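Local coordinates for 5-carboxymethyl-2-hydroxymuconate delta-isomerase (Mycobacterium smegmatis, PDB 4PFZ), which probably acts as a metal-dependent isomerase or acetylpyruvate hydrolase of the fumarylacetoacetate hydrolase family, at residues B[97-102]-B[231-236]. Sequence-based numbering, arbitrary orientation.
Sequences VPIQLP and GPIEDG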
loop_
_atom_site.group_PDB
_atom_site.type_symbol
_atom_site.label_atom_id
_atom_site.label_comp_id
_atom_site.label_asym_id
_atom_site.label_seq_id
_atom_site.Cartn_x
_atom_site.Cartn_y
_atom_site.Cartn_z
ATOM N N VAL B 97 -17.438 13.446 0.530
ATOM C CA VAL B 97 -17.223 12.721 1.776
ATOM C C VAL B 97 -16.300 13.555 2.670
ATOM O O VAL B 97 -15.301 14.092 2.188
ATOM C CB VAL B 97 -16.619 11.327 1.493
ATOM C CG1 VAL B 97 -16.205 10.638 2.778
ATOM C CG2 VAL B 97 -17.608 10.479 0.695
ATOM N N PRO B 98 -16.640 13.689 3.969
ATOM C CA PRO B 98 -15.790 14.467 4.878
ATOM C C PRO B 98 -14.379 13.899 5.052
ATOM O O PRO B 98 -14.189 12.690 5.270
ATOM C CB PRO B 98 -16.554 14.414 6.215
ATOM C CG PRO B 98 -17.960 14.079 5.847
ATOM C CD PRO B 98 -17.837 13.169 4.654
ATOM N N ILE B 99 -13.392 14.780 4.912
ATOM C CA ILE B 99 -12.037 14.516 5.381
ATOM C C ILE B 99 -12.047 14.634 6.897
ATOM O O ILE B 99 -12.397 15.684 7.415
ATOM C CB ILE B 99 -11.023 15.521 4.803
ATOM C CG1 ILE B 99 -10.956 15.401 3.278
ATOM C CG2 ILE B 99 -9.654 15.305 5.428
ATOM C CD1 ILE B 99 -10.289 16.597 2.618
ATOM N N GLN B 100 -11.679 13.563 7.604
ATOM C CA GLN B 100 -11.673 13.595 9.059
ATOM C C GLN B 100 -10.270 13.776 9.634
ATOM O O GLN B 100 -9.387 12.914 9.498
ATOM C CB GLN B 100 -12.316 12.325 9.631
ATOM C CG GLN B 100 -13.712 12.063 9.107
ATOM C CD GLN B 100 -14.299 10.781 9.652
ATOM O OE1 GLN B 100 -14.335 10.573 10.867
ATOM N NE2 GLN B 100 -14.760 9.909 8.758
ATOM N N LEU B 101 -10.085 14.911 10.296
ATOM C CA LEU B 101 -8.796 15.271 10.848
ATOM C C LEU B 101 -8.619 14.599 12.198
ATOM O O LEU B 101 -9.539 14.594 13.033
ATOM C CB LEU B 101 -8.655 16.797 10.985
ATOM C CG LEU B 101 -8.951 17.668 9.755
ATOM C CD1 LEU B 101 -8.745 19.143 10.067
ATOM C CD2 LEU B 101 -8.082 17.246 8.564
ATOM N N PRO B 102 -7.434 14.018 12.415
ATOM C CA PRO B 102 -7.101 13.484 13.734
ATOM C C PRO B 102 -7.089 14.605 14.751
ATOM O O PRO B 102 -6.636 15.704 14.427
ATOM C CB PRO B 102 -5.698 12.906 13.540
ATOM C CG PRO B 102 -5.598 12.636 12.052
ATOM C CD PRO B 102 -6.383 13.747 11.419
ATOM N N GLY B 231 -1.482 24.172 2.039
ATOM C CA GLY B 231 -1.884 24.955 3.186
ATOM C C GLY B 231 -2.833 24.187 4.075
ATOM O O GLY B 231 -3.318 23.122 3.703
ATOM N N PRO B 232 -3.121 24.739 5.258
ATOM C CA PRO B 232 -3.924 24.007 6.235
ATOM C C PRO B 232 -5.405 23.926 5.877
ATOM O O PRO B 232 -5.954 24.760 5.141
ATOM C CB PRO B 232 -3.724 24.816 7.520
ATOM C CG PRO B 232 -3.453 26.208 7.033
ATOM C CD PRO B 232 -2.648 26.034 5.776
ATOM N N ILE B 233 -6.041 22.887 6.402
ATOM C CA ILE B 233 -7.490 22.756 6.354
ATOM C C ILE B 233 -7.985 22.481 7.773
ATOM O O ILE B 233 -7.345 21.745 8.532
ATOM C CB ILE B 233 -7.929 21.638 5.391
ATOM C CG1 ILE B 233 -7.300 20.302 5.788
ATOM C CG2 ILE B 233 -7.502 21.973 3.968
ATOM C CD1 ILE B 233 -7.775 19.143 4.936
ATOM N N GLU B 234 -9.110 23.086 8.133
ATOM C CA GLU B 234 -9.624 22.994 9.496
ATOM C C GLU B 234 -11.088 22.597 9.497
ATOM O O GLU B 234 -11.752 22.671 8.465
ATOM C CB GLU B 234 -9.445 24.327 10.231
ATOM C CG GLU B 234 -7.999 24.731 10.482
ATOM C CD GLU B 234 -7.304 23.850 11.512
ATOM O OE1 GLU B 234 -8.004 23.156 12.285
ATOM O OE2 GLU B 234 -6.052 23.856 11.547
ATOM N N ASP B 235 -11.578 22.173 10.661
ATOM C CA ASP B 235 -12.986 21.810 10.854
ATOM C C ASP B 235 -13.933 22.859 10.234
ATOM O O ASP B 235 -13.845 24.051 10.532
ATOM C CB ASP B 235 -13.256 21.632 12.356
ATOM C CG ASP B 235 -14.696 21.248 12.670
ATOM O OD1 ASP B 235 -15.090 20.095 12.394
ATOM O OD2 ASP B 235 -15.426 22.091 13.241
ATOM N N GLY B 236 -14.818 22.411 9.349
ATOM C CA GLY B 236 -15.772 23.298 8.704
ATOM C C GLY B 236 -15.342 23.854 7.355
ATOM O O GLY B 236 -16.133 24.527 6.680
#
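Leu101 and Ile233 meet through the ends of their branches, and they carry most of this small, mostly apolar contact, which buries 164 Å² in total. Leu101 CD2 packs against CD1 of Ile233 at 4.1 Å, whereas Leu101 CD1 reaches the backbone beyond, lying 3.3 Å from Ile233 O and 4.0 Å from Glu234 CA. A methyl at that spacing is in close van der Waals contact with the carbonyl oxygen. Ile99 adds a looser touch, its CD1 lying 4.3 Å from the same Ile233 CD1, which therefore meets a methyl from each of two strand residues.

In Leu101, chi1 (-52°) turns CG anti to the carbonyl carbon, and chi2 (-179°) puts CD1 anti to CA, where it meets Ile233 O. Ile233 places CG1 between its backbone N and carbonyl carbon (chi1 57°), and its CD1 likewise lies anti to CA. The two side chains pass at a slant, and the backbones stay well apart: the nearest CA atoms, those of Leu101 and Asp235, are 7.8 Å from each other. The segments are thus joined by side chains packed on side chains and on backbone, without backbone hydrogen bonds between them.

Pairing is made instead with third parties. Ile99 and Leu101 are hydrogen-bonded through their backbones to Pro252, Val254 and Lys256, in and just after strand 247-255, alongside which 99-101 runs parallel. At the exposed margin, Arg255 forms a salt bridge with Glu234 OE1 and gives its backbone N to Asp235 OD1. Gly231 is hydrogen-bonded to His110 of strand 108-118, and Leu101 touches Val108 of the same strand. The contact consequently joins edge strand 99-101 of the five-stranded mixed sheet to the 231-236 segment beside strand 108-118 in the FAH-type domain.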